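Local coordinates for protein molybdopterin molybdotransferase (Pyrococcus horikoshii, PDB 1UZ5) that probably catalyses the magnesium-dependent insertion of molybdate into adenylyl-molybdopterin, releasing AMP and giving Mo-molybdopterin in molybdenum cofactor biosynthesis, at residues A[46-51]-A[168-173]; A[151-156]-A[161-166]; A[227-230]-A[235-238]; A[350-355]-A[394-399]. All blocks are in the same frame, centred on the assembly; numbering follows the deposited sequence.

Contact 1. Residues A[46-51]-A[168-173]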
loop_
_atom_site.group_PDB
_atom_site.type_symbol
_atom_site.label_atom_id
_atom_site.label_comp_id
_atom_site.label_asym_id
_atom_site.label_seq_id
_atom_site.Cartn_x
_atom_site.Cartn_y
_atom_site.Cartn_z
ATOM N N ILE A 46 -19.266 -6.840 12.411
ATOM C CA ILE A 46 -19.750 -7.030 13.778
ATOM C C ILE A 46 -19.384 -5.862 14.676
ATOM O O ILE A 46 -18.531 -5.037 14.329
ATOM C CB ILE A 46 -19.135 -8.283 14.445
ATOM C CG1 ILE A 46 -17.615 -8.117 14.526
ATOM C CG2 ILE A 46 -19.513 -9.539 13.678
ATOM C CD1 ILE A 46 -16.933 -9.104 15.451
ATOM N N ASP A 47 -20.045 -5.804 15.831
ATOM C CA ASP A 47 -19.764 -4.791 16.836
ATOM C C ASP A 47 -18.586 -5.330 17.643
ATOM O O ASP A 47 -18.483 -6.535 17.864
ATOM C CB ASP A 47 -20.942 -4.619 17.805
ATOM C CG ASP A 47 -22.055 -3.758 17.246
ATOM O OD1 ASP A 47 -21.788 -2.590 16.876
ATOM O OD2 ASP A 47 -23.205 -4.249 17.194
ATOM N N VAL A 48 -17.720 -4.430 18.094
ATOM C CA VAL A 48 -16.575 -4.794 18.905
ATOM C C VAL A 48 -16.554 -3.894 20.136
ATOM O O VAL A 48 -16.482 -2.675 20.006
ATOM C CB VAL A 48 -15.245 -4.578 18.149
ATOM C CG1 VAL A 48 -14.091 -5.028 19.024
ATOM C CG2 VAL A 48 -15.260 -5.325 16.817
ATOM N N PRO A 49 -16.655 -4.478 21.346
ATOM C CA PRO A 49 -16.808 -5.917 21.587
ATOM C C PRO A 49 -18.182 -6.360 21.093
ATOM O O PRO A 49 -19.080 -5.537 20.931
ATOM C CB PRO A 49 -16.653 -6.031 23.108
ATOM C CG PRO A 49 -17.219 -4.723 23.597
ATOM C CD PRO A 49 -16.636 -3.726 22.618
ATOM N N PRO A 50 -18.358 -7.663 20.825
ATOM C CA PRO A 50 -19.648 -8.160 20.338
ATOM C C PRO A 50 -20.719 -8.344 21.420
ATOM O O PRO A 50 -21.815 -8.818 21.136
ATOM C CB PRO A 50 -19.270 -9.468 19.646
ATOM C CG PRO A 50 -18.141 -9.973 20.501
ATOM C CD PRO A 50 -17.337 -8.730 20.834
ATOM N N PHE A 51 -20.390 -7.954 22.647
ATOM C CA PHE A 51 -21.302 -8.049 23.785
ATOM C C PHE A 51 -20.782 -7.121 24.876
ATOM O O PHE A 51 -19.621 -6.709 24.836
ATOM C CB PHE A 51 -21.349 -9.482 24.330
ATOM C CG PHE A 51 -19.991 -10.049 24.674
ATOM C CD1 PHE A 51 -19.261 -10.771 23.726
ATOM C CD2 PHE A 51 -19.426 -9.831 25.929
ATOM C CE1 PHE A 51 -17.986 -11.266 24.023
ATOM C CE2 PHE A 51 -18.152 -10.321 26.241
ATOM C CZ PHE A 51 -17.427 -11.041 25.280
ATOM N N SER A 168 -9.036 -10.118 10.940
ATOM C CA SER A 168 -9.183 -11.336 11.726
ATOM C C SER A 168 -10.022 -11.036 12.975
ATOM O O SER A 168 -10.901 -11.807 13.345
ATOM C CB SER A 168 -7.814 -11.858 12.163
ATOM O OG SER A 168 -7.947 -12.962 13.051
ATOM N N ALA A 169 -9.729 -9.907 13.609
ATOM C CA ALA A 169 -10.416 -9.478 14.824
ATOM C C ALA A 169 -11.935 -9.377 14.660
ATOM O O ALA A 169 -12.673 -9.493 15.637
ATOM C CB ALA A 169 -9.846 -8.147 15.293
ATOM N N VAL A 170 -12.409 -9.162 13.437
ATOM C CA VAL A 170 -13.842 -9.067 13.217
ATOM C C VAL A 170 -14.429 -10.313 12.550
ATOM O O VAL A 170 -15.548 -10.283 12.047
ATOM C CB VAL A 170 -14.209 -7.805 12.410
ATOM C CG1 VAL A 170 -13.805 -6.568 13.197
ATOM C CG2 VAL A 170 -13.523 -7.822 11.046
ATOM N N GLY A 171 -13.668 -11.407 12.554
ATOM C CA GLY A 171 -14.157 -12.655 11.981
ATOM C C GLY A 171 -14.011 -12.866 10.483
ATOM O O GLY A 171 -14.482 -13.868 9.945
ATOM N N ILE A 172 -13.357 -11.933 9.805
ATOM C CA ILE A 172 -13.158 -12.043 8.361
ATOM C C ILE A 172 -12.009 -13.013 8.067
ATOM O O ILE A 172 -10.891 -12.829 8.552
ATOM C CB ILE A 172 -12.851 -10.644 7.759
ATOM C CG1 ILE A 172 -14.116 -9.781 7.810
ATOM C CG2 ILE A 172 -12.354 -10.771 6.313
ATOM C CD1 ILE A 172 -13.890 -8.331 7.486
ATOM N N ASN A 173 -12.278 -14.053 7.284
ATOM C CA ASN A 173 -11.222 -15.008 6.958
ATOM C C ASN A 173 -10.941 -15.089 5.446
ATOM O O ASN A 173 -10.121 -15.891 5.002
ATOM C CB ASN A 173 -11.567 -16.389 7.522
ATOM C CG ASN A 173 -12.661 -17.075 6.750
ATOM O OD1 ASN A 173 -13.609 -16.440 6.296
ATOM N ND2 ASN A 173 -12.544 -18.390 6.608
#

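Contact 2. Residues A[151-156]-A[161-166]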
loop_
_atom_site.group_PDB
_atom_site.type_symbol
_atom_site.label_atom_id
_atom_site.label_comp_id
_atom_site.label_asym_id
_atom_site.label_seq_id
_atom_site.Cartn_x
_atom_site.Cartn_y
_atom_site.Cartn_z
ATOM N N LEU A 151 -15.834 1.709 8.689
ATOM C CA LEU A 151 -14.857 1.461 7.633
ATOM C C LEU A 151 -13.568 0.922 8.259
ATOM O O LEU A 151 -12.959 1.586 9.098
ATOM C CB LEU A 151 -14.558 2.759 6.875
ATOM C CG LEU A 151 -13.460 2.671 5.804
ATOM C CD1 LEU A 151 -13.867 1.673 4.720
ATOM C CD2 LEU A 151 -13.230 4.045 5.193
ATOM N N LEU A 152 -13.160 -0.280 7.860
ATOM C CA LEU A 152 -11.938 -0.888 8.390
ATOM C C LEU A 152 -10.737 -0.790 7.440
ATOM O O LEU A 152 -9.629 -0.483 7.870
ATOM C CB LEU A 152 -12.177 -2.362 8.720
ATOM C CG LEU A 152 -13.298 -2.646 9.723
ATOM C CD1 LEU A 152 -13.379 -4.137 9.985
ATOM C CD2 LEU A 152 -13.033 -1.880 11.008
ATOM N N VAL A 153 -10.967 -1.068 6.160
ATOM C CA VAL A 153 -9.913 -1.026 5.142
ATOM C C VAL A 153 -10.448 -0.359 3.874
ATOM O O VAL A 153 -11.553 -0.670 3.432
ATOM C CB VAL A 153 -9.433 -2.455 4.785
ATOM C CG1 VAL A 153 -8.455 -2.407 3.616
ATOM C CG2 VAL A 153 -8.782 -3.106 6.003
ATOM N N LYS A 154 -9.666 0.554 3.296
ATOM C CA LYS A 154 -10.074 1.264 2.079
ATOM C C LYS A 154 -9.672 0.536 0.806
ATOM O O LYS A 154 -8.715 -0.234 0.791
ATOM C CB LYS A 154 -9.443 2.657 2.006
ATOM C CG LYS A 154 -9.938 3.673 3.011
ATOM C CD LYS A 154 -9.285 5.028 2.743
ATOM C CE LYS A 154 -9.654 6.057 3.804
ATOM N NZ LYS A 154 -11.120 6.314 3.859
ATOM N N LYS A 155 -10.402 0.798 -0.271
ATOM C CA LYS A 155 -10.067 0.200 -1.553
ATOM C C LYS A 155 -8.682 0.750 -1.885
ATOM O O LYS A 155 -8.420 1.930 -1.665
ATOM C CB LYS A 155 -11.062 0.649 -2.623
ATOM C CG LYS A 155 -10.721 0.192 -4.033
ATOM C CD LYS A 155 -11.676 0.816 -5.041
ATOM C CE LYS A 155 -11.342 0.401 -6.461
ATOM N NZ LYS A 155 -12.306 0.985 -7.434
ATOM N N GLY A 156 -7.797 -0.102 -2.390
ATOM C CA GLY A 156 -6.466 0.360 -2.744
ATOM C C GLY A 156 -5.481 0.374 -1.591
ATOM O O GLY A 156 -4.315 0.732 -1.764
ATOM N N PHE A 161 0.434 -6.000 8.619
ATOM C CA PHE A 161 0.045 -6.884 9.716
ATOM C C PHE A 161 -1.089 -6.327 10.572
ATOM O O PHE A 161 -1.848 -7.091 11.164
ATOM C CB PHE A 161 1.251 -7.263 10.603
ATOM C CG PHE A 161 1.695 -6.181 11.551
ATOM C CD1 PHE A 161 2.548 -5.172 11.133
ATOM C CD2 PHE A 161 1.258 -6.181 12.874
ATOM C CE1 PHE A 161 2.965 -4.174 12.019
ATOM C CE2 PHE A 161 1.665 -5.192 13.764
ATOM C CZ PHE A 161 2.522 -4.185 13.336
ATOM N N LYS A 162 -1.214 -5.006 10.630
ATOM C CA LYS A 162 -2.288 -4.399 11.403
ATOM C C LYS A 162 -3.635 -4.586 10.720
ATOM O O LYS A 162 -4.648 -4.807 11.385
ATOM C CB LYS A 162 -2.013 -2.918 11.628
ATOM C CG LYS A 162 -1.040 -2.681 12.754
ATOM C CD LYS A 162 -1.095 -1.257 13.197
ATOM C CE LYS A 162 -0.414 -1.075 14.528
ATOM N NZ LYS A 162 -0.584 0.337 14.928
ATOM N N GLN A 163 -3.642 -4.506 9.391
ATOM C CA GLN A 163 -4.865 -4.682 8.622
ATOM C C GLN A 163 -5.330 -6.131 8.650
ATOM O O GLN A 163 -6.522 -6.397 8.833
ATOM C CB GLN A 163 -4.674 -4.246 7.164
ATOM C CG GLN A 163 -4.585 -2.740 6.954
ATOM C CD GLN A 163 -3.332 -2.153 7.558
ATOM O OE1 GLN A 163 -2.238 -2.689 7.383
ATOM N NE2 GLN A 163 -3.479 -1.041 8.267
ATOM N N THR A 164 -4.407 -7.076 8.465
ATOM C CA THR A 164 -4.794 -8.485 8.481
ATOM C C THR A 164 -5.278 -8.893 9.880
ATOM O O THR A 164 -6.200 -9.695 10.017
ATOM C CB THR A 164 -3.625 -9.416 8.065
ATOM O OG1 THR A 164 -2.501 -9.181 8.919
ATOM C CG2 THR A 164 -3.220 -9.157 6.594
ATOM N N ALA A 165 -4.648 -8.346 10.912
ATOM C CA ALA A 165 -5.041 -8.660 12.284
ATOM C C ALA A 165 -6.429 -8.071 12.547
ATOM O O ALA A 165 -7.273 -8.708 13.174
ATOM C CB ALA A 165 -4.030 -8.089 13.259
ATOM N N LEU A 166 -6.653 -6.854 12.051
ATOM C CA LEU A 166 -7.933 -6.171 12.206
ATOM C C LEU A 166 -9.053 -6.980 11.568
ATOM O O LEU A 166 -10.103 -7.182 12.180
ATOM C CB LEU A 166 -7.886 -4.781 11.561
ATOM C CG LEU A 166 -9.179 -3.958 11.591
ATOM C CD1 LEU A 166 -9.673 -3.796 13.033
ATOM C CD2 LEU A 166 -8.921 -2.600 10.954
HETATM O O HOH W 1 -6.754 -0.137 8.007
#

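Contact 3. Residues A[227-230]-A[235-238]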
loop_
_atom_site.group_PDB
_atom_site.type_symbol
_atom_site.label_atom_id
_atom_site.label_comp_id
_atom_site.label_asym_id
_atom_site.label_seq_id
_atom_site.Cartn_x
_atom_site.Cartn_y
_atom_site.Cartn_z
ATOM N N GLY A 227 13.351 -11.518 -21.019
ATOM C CA GLY A 227 14.703 -11.768 -21.485
ATOM C C GLY A 227 15.311 -10.615 -22.265
ATOM O O GLY A 227 14.783 -9.502 -22.292
ATOM N N VAL A 228 16.433 -10.896 -22.916
ATOM C CA VAL A 228 17.158 -9.898 -23.688
ATOM C C VAL A 228 16.920 -10.008 -25.192
ATOM O O VAL A 228 17.011 -11.087 -25.761
ATOM C CB VAL A 228 18.680 -10.031 -23.424
ATOM C CG1 VAL A 228 19.459 -9.072 -24.317
ATOM C CG2 VAL A 228 18.973 -9.761 -21.956
ATOM N N ALA A 229 16.632 -8.883 -25.835
ATOM C CA ALA A 229 16.421 -8.874 -27.279
ATOM C C ALA A 229 17.572 -8.162 -28.006
ATOM O O ALA A 229 18.012 -7.088 -27.588
ATOM C CB ALA A 229 15.109 -8.181 -27.611
ATOM N N ARG A 230 18.060 -8.763 -29.089
ATOM C CA ARG A 230 19.119 -8.146 -29.884
ATOM C C ARG A 230 18.514 -6.891 -30.504
ATOM O O ARG A 230 17.298 -6.805 -30.678
ATOM C CB ARG A 230 19.576 -9.092 -30.996
ATOM C CG ARG A 230 20.367 -10.301 -30.518
ATOM C CD ARG A 230 21.823 -9.944 -30.273
ATOM N NE ARG A 230 22.502 -9.556 -31.509
ATOM C CZ ARG A 230 23.768 -9.149 -31.577
ATOM N NH1 ARG A 230 24.506 -9.074 -30.477
ATOM N NH2 ARG A 230 24.298 -8.817 -32.747
ATOM N N SER A 235 14.551 -10.333 -33.821
ATOM C CA SER A 235 14.699 -10.601 -32.396
ATOM C C SER A 235 13.695 -9.826 -31.547
ATOM O O SER A 235 13.001 -10.400 -30.711
ATOM C CB SER A 235 16.120 -10.258 -31.940
ATOM O OG SER A 235 16.300 -10.541 -30.563
ATOM N N LEU A 236 13.620 -8.520 -31.768
ATOM C CA LEU A 236 12.717 -7.674 -31.006
ATOM C C LEU A 236 11.233 -7.973 -31.253
ATOM O O LEU A 236 10.449 -8.050 -30.305
ATOM C CB LEU A 236 13.017 -6.204 -31.303
ATOM C CG LEU A 236 12.302 -5.184 -30.422
ATOM C CD1 LEU A 236 12.583 -5.481 -28.958
ATOM C CD2 LEU A 236 12.771 -3.791 -30.780
ATOM N N LYS A 237 10.847 -8.151 -32.513
ATOM C CA LYS A 237 9.448 -8.430 -32.833
ATOM C C LYS A 237 8.962 -9.727 -32.193
ATOM O O LYS A 237 7.858 -9.785 -31.653
ATOM C CB LYS A 237 9.234 -8.513 -34.348
ATOM C CG LYS A 237 7.758 -8.541 -34.744
ATOM C CD LYS A 237 7.550 -8.733 -36.240
ATOM C CE LYS A 237 7.921 -10.143 -36.678
ATOM N NZ LYS A 237 7.588 -10.392 -38.112
ATOM N N ALA A 238 9.791 -10.762 -32.256
ATOM C CA ALA A 238 9.445 -12.059 -31.686
ATOM C C ALA A 238 9.237 -11.992 -30.176
ATOM O O ALA A 238 8.309 -12.604 -29.639
ATOM C CB ALA A 238 10.531 -13.069 -32.007
#

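Contact 4. Residues A[350-355]-A[394-399]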
loop_
_atom_site.group_PDB
_atom_site.type_symbol
_atom_site.label_atom_id
_atom_site.label_comp_id
_atom_site.label_asym_id
_atom_site.label_seq_id
_atom_site.Cartn_x
_atom_site.Cartn_y
_atom_site.Cartn_z
ATOM N N LEU A 350 16.163 15.968 -12.949
ATOM C CA LEU A 350 17.472 15.686 -12.383
ATOM C C LEU A 350 17.480 14.641 -11.273
ATOM O O LEU A 350 16.835 14.813 -10.238
ATOM C CB LEU A 350 18.077 16.984 -11.843
ATOM C CG LEU A 350 19.384 16.870 -11.060
ATOM C CD1 LEU A 350 20.494 16.425 -11.993
ATOM C CD2 LEU A 350 19.727 18.207 -10.424
ATOM N N PRO A 351 18.213 13.535 -11.478
ATOM C CA PRO A 351 18.285 12.488 -10.458
ATOM C C PRO A 351 19.062 13.052 -9.275
ATOM O O PRO A 351 20.089 13.704 -9.462
ATOM C CB PRO A 351 19.057 11.374 -11.159
ATOM C CG PRO A 351 18.724 11.581 -12.603
ATOM C CD PRO A 351 18.824 13.077 -12.737
ATOM N N VAL A 352 18.579 12.814 -8.061
ATOM C CA VAL A 352 19.269 13.319 -6.883
ATOM C C VAL A 352 19.387 12.267 -5.795
ATOM O O VAL A 352 18.648 11.281 -5.776
ATOM C CB VAL A 352 18.542 14.541 -6.274
ATOM C CG1 VAL A 352 18.356 15.616 -7.326
ATOM C CG2 VAL A 352 17.200 14.114 -5.695
ATOM N N LYS A 353 20.337 12.489 -4.893
ATOM C CA LYS A 353 20.557 11.603 -3.764
ATOM C C LYS A 353 20.143 12.391 -2.529
ATOM O O LYS A 353 20.550 13.539 -2.356
ATOM C CB LYS A 353 22.033 11.223 -3.649
ATOM C CG LYS A 353 22.316 10.277 -2.491
ATOM C CD LYS A 353 23.803 10.067 -2.278
ATOM C CE LYS A 353 24.041 9.075 -1.153
ATOM N NZ LYS A 353 23.312 9.468 0.085
ATOM N N LEU A 354 19.328 11.785 -1.678
ATOM C CA LEU A 354 18.884 12.462 -0.474
ATOM C C LEU A 354 19.783 12.104 0.695
ATOM O O LEU A 354 19.828 10.953 1.126
ATOM C CB LEU A 354 17.437 12.088 -0.157
ATOM C CG LEU A 354 16.410 12.514 -1.207
ATOM C CD1 LEU A 354 15.027 12.060 -0.784
ATOM C CD2 LEU A 354 16.448 14.024 -1.378
ATOM N N GLU A 355 20.511 13.097 1.191
ATOM C CA GLU A 355 21.411 12.907 2.320
ATOM C C GLU A 355 20.889 13.696 3.512
ATOM O O GLU A 355 21.591 14.534 4.075
ATOM C CB GLU A 355 22.819 13.376 1.955
ATOM C CG GLU A 355 23.542 12.450 1.000
ATOM C CD GLU A 355 24.880 13.000 0.556
ATOM O OE1 GLU A 355 25.675 13.407 1.429
ATOM O OE2 GLU A 355 25.139 13.019 -0.664
ATOM N N VAL A 394 13.583 22.315 -3.025
ATOM C CA VAL A 394 12.986 21.776 -4.236
ATOM C C VAL A 394 12.165 20.544 -3.903
ATOM O O VAL A 394 12.476 19.814 -2.962
ATOM C CB VAL A 394 14.058 21.383 -5.262
ATOM C CG1 VAL A 394 14.799 22.619 -5.733
ATOM C CG2 VAL A 394 15.024 20.386 -4.645
ATOM N N GLU A 395 11.110 20.324 -4.676
ATOM C CA GLU A 395 10.248 19.172 -4.472
ATOM C C GLU A 395 10.964 17.973 -5.087
ATOM O O GLU A 395 11.527 18.070 -6.181
ATOM C CB GLU A 395 8.900 19.396 -5.162
ATOM C CG GLU A 395 7.790 18.448 -4.720
ATOM C CD GLU A 395 7.361 18.680 -3.280
ATOM O OE1 GLU A 395 7.021 19.833 -2.938
ATOM O OE2 GLU A 395 7.356 17.710 -2.492
ATOM N N VAL A 396 10.956 16.850 -4.380
ATOM C CA VAL A 396 11.614 15.648 -4.871
ATOM C C VAL A 396 10.670 14.455 -4.912
ATOM O O VAL A 396 10.118 14.056 -3.887
ATOM C CB VAL A 396 12.829 15.270 -3.990
ATOM C CG1 VAL A 396 13.444 13.965 -4.481
ATOM C CG2 VAL A 396 13.862 16.379 -4.024
ATOM N N THR A 397 10.474 13.896 -6.099
ATOM C CA THR A 397 9.623 12.720 -6.235
ATOM C C THR A 397 10.547 11.536 -6.004
ATOM O O THR A 397 11.477 11.308 -6.776
ATOM C CB THR A 397 9.008 12.614 -7.642
ATOM O OG1 THR A 397 8.111 13.710 -7.857
ATOM C CG2 THR A 397 8.245 11.306 -7.789
ATOM N N LEU A 398 10.304 10.797 -4.929
ATOM C CA LEU A 398 11.140 9.655 -4.594
ATOM C C LEU A 398 10.823 8.410 -5.400
ATOM O O LEU A 398 9.701 8.221 -5.868
ATOM C CB LEU A 398 11.025 9.343 -3.100
ATOM C CG LEU A 398 11.786 10.273 -2.150
ATOM C CD1 LEU A 398 11.345 11.711 -2.351
ATOM C CD2 LEU A 398 11.542 9.834 -0.716
ATOM N N PHE A 399 11.829 7.560 -5.565
ATOM C CA PHE A 399 11.657 6.319 -6.299
ATOM C C PHE A 399 11.148 5.253 -5.339
ATOM O O PHE A 399 11.868 4.318 -4.987
ATOM C CB PHE A 399 12.983 5.878 -6.916
ATOM C CG PHE A 399 13.502 6.813 -7.967
ATOM C CD1 PHE A 399 12.679 7.237 -9.004
ATOM C CD2 PHE A 399 14.820 7.254 -7.935
ATOM C CE1 PHE A 399 13.161 8.084 -9.996
ATOM C CE2 PHE A 399 15.315 8.103 -8.925
ATOM C CZ PHE A 399 14.485 8.518 -9.956
#

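Contact 1. Residues A[46-51]-A[168-173]
Ile46 and Val48 rest against Val170, which follows the last turn of helix 161-169 where a Schellman motif ends it. The contact is purely apolar and small. The end of Ile46 does most of the touching: its CD1 lies 3.8 Å from Val170 CA, while its CG1 passes 4.0 Å from Val170 CB, the two side chains meeting at a slant. CD1 also comes within 4.3 Å of Ala169 O, a loose approach to the carbonyl. With CG1 set between backbone N and carbonyl carbon (chi1 61°), the long branch of Ile46 reaches the helix end. Val48 adds a second touch: its CG2 is 4.1 Å from Val170 CG1, one side chain crossing the other at about a right angle. Shortening Ile46 to an alanine would probably open a gap over Val170 CA and CB, leaving Val48 CG2 as the main apolar touch. Further out, the loop is held by the bond of Asp47 OD1 to Lys148 N and by backbone bonds of Val48 with Asp145 and Ile146; a cis peptide precedes Pro49. Within the MoeA N-terminal region this joins the loop between strands 42-43 and 53-54 to the helix end. There Gly171, at a positive phi of 84° where a side chain would press on the preceding carbonyl O, donates its N to Ser168 O at 2.9 Å.

Contact 2. Residues A[151-156]-A[161-166]
Leu152 and Val153 of strand 151-153 pass beside the opening turns of helix 161-169, with the CA of Val153 7.1 Å from the CA of Gln163 and the CA of Leu152 7.6 Å from the CA of Leu166. Leu166 reaches Leu152 with one methyl: its CD2 stands 3.8 Å from Leu152 O and 4.0 Å from Leu152 CB. Its CG is anti to the backbone N (chi1 178°), which carries that methyl across to the strand. Nearer the helix start, Val153 CG2 meets the aliphatic part of Gln163, 4.3 Å from its CG. The amide beyond bends back along the helix, where OE1 accepts a hydrogen bond from Gly160 N. Its other end joins the strand through water: the water donates to Leu152 O at 2.9 Å and accepts, weakly, from Gln163 NE2 at 3.4 Å. Leu152 O thus has a methyl and a water beside it. On its other side the strand pairs with strand 42-43, and Val153 packs on Ile42 and Ala38. Both strand residues lie opposite the single Ile42, making a classic beta bulge in this two-stranded antiparallel ribbon of the MoeA N-terminal region, against which the helix packs.

Contact 3. Residues A[227-230]-A[235-238]
Ser235, in the first turn of helix 233-246, closes over the end of strand 222-229 by bonding to Arg230, a beta-alpha junction in the probable molybdopterin-binding domain. The strand is an edge of a mixed sheet, and the helix leads on to strand 249-253, which runs parallel to it beyond strand 182-188: a beta-alpha-beta crossover. Starting at its root, Ser235 CB lies 3.8 Å from Arg230 CB, an aliphatic touch beside the polar one. The hydroxyl follows: a chi1 of -179°, with OG anti to the backbone N, turns it toward the strand end. There OG accepts the hydrogen bond of Arg230 N at 2.9 Å, somewhat bent, with an N-H...O angle of 143°. The same OG is flanked by Arg230 CB at 3.6 Å and by Ala229 CA at 3.7 Å, so the oxygen sits against the last strand peptide. With an alanine in place of Ser235, Arg230 N would probably lose its acceptor and the strand end its polar tie to the helix. Ser235 N is itself bonded to Asp232 OD1, which fixes the start of the helix. Arg230 bends at chi2 and chi3 and carries its guanidinium group away from the helix; its side chain also touches Asn190. One residue on, Leu236 turns to the buried side, packing on Thr188 of strand 182-188 and on Thr264 and Val267 of helix 263-271. Ala229 meets it from the strand, its CB lying 3.9 Å from Leu236 CD1.

Contact 4. Residues A[350-355]-A[394-399]
No flat group carries this contact: Val352 and Leu354 meet Val396 and Leu398 through methyls, and the ring of Phe399 stays at the margin, near Pro351 but not touching it. Val352 and Val396 reach for each other tip to tip, Val352 CG2 lying 4.0 Å from Val396 CG1. Val396 CG1 points across because it is anti to the backbone N (chi1 177°), and it also takes Leu354 CD2 at 4.3 Å. The other methyl of Leu354 goes to Leu398: CD1 is 3.9 Å from Leu398 CG and 4.0 Å from Leu398 CD1, pressing on the branch point of a side chain that crosses its own at about a right angle. The strands cross almost squarely too, at -88° with axes 8.8 Å apart, and share no hydrogen bond; both flank strand 377-381, and the curl of the sheet turns their side chains onto each other, consistent with the beta-barrel of MoeA domain IV. Strand 377-381 pairs antiparallel with both and sends Val379 onto Val352 and Val396. Asp376 OD2 holds Leu354 N. Strand 331-336 pairs with 391-398, strand 358-361 with 347-354, and helix 304-322 meets Pro351 through Thr305 and Phe399 through Leu308, Thr309 and Thr312.

Contacts 1 and 2 share helix 161-169, contact 1 at its C-terminal end and contact 2 along its first two turns, and are the only pair that touch: Val170 CG2 lies 3.8 Å from Leu152 CD1, and contact 2 is nested in the chain loop that contact 1 closes. Contact 3 belongs to the probable molybdopterin-binding domain and contact 4 to domain IV. All four are partly buried; among their touching residues contacts 3 and 4 have two buried each, contacts 1 and 2 one each, and contacts 1 and 3 also include an exposed one. Contacts 1 and 4 are wholly apolar, contact 2 adds a water between strand and helix, and contact 3 alone has a direct hydrogen bond across its segments.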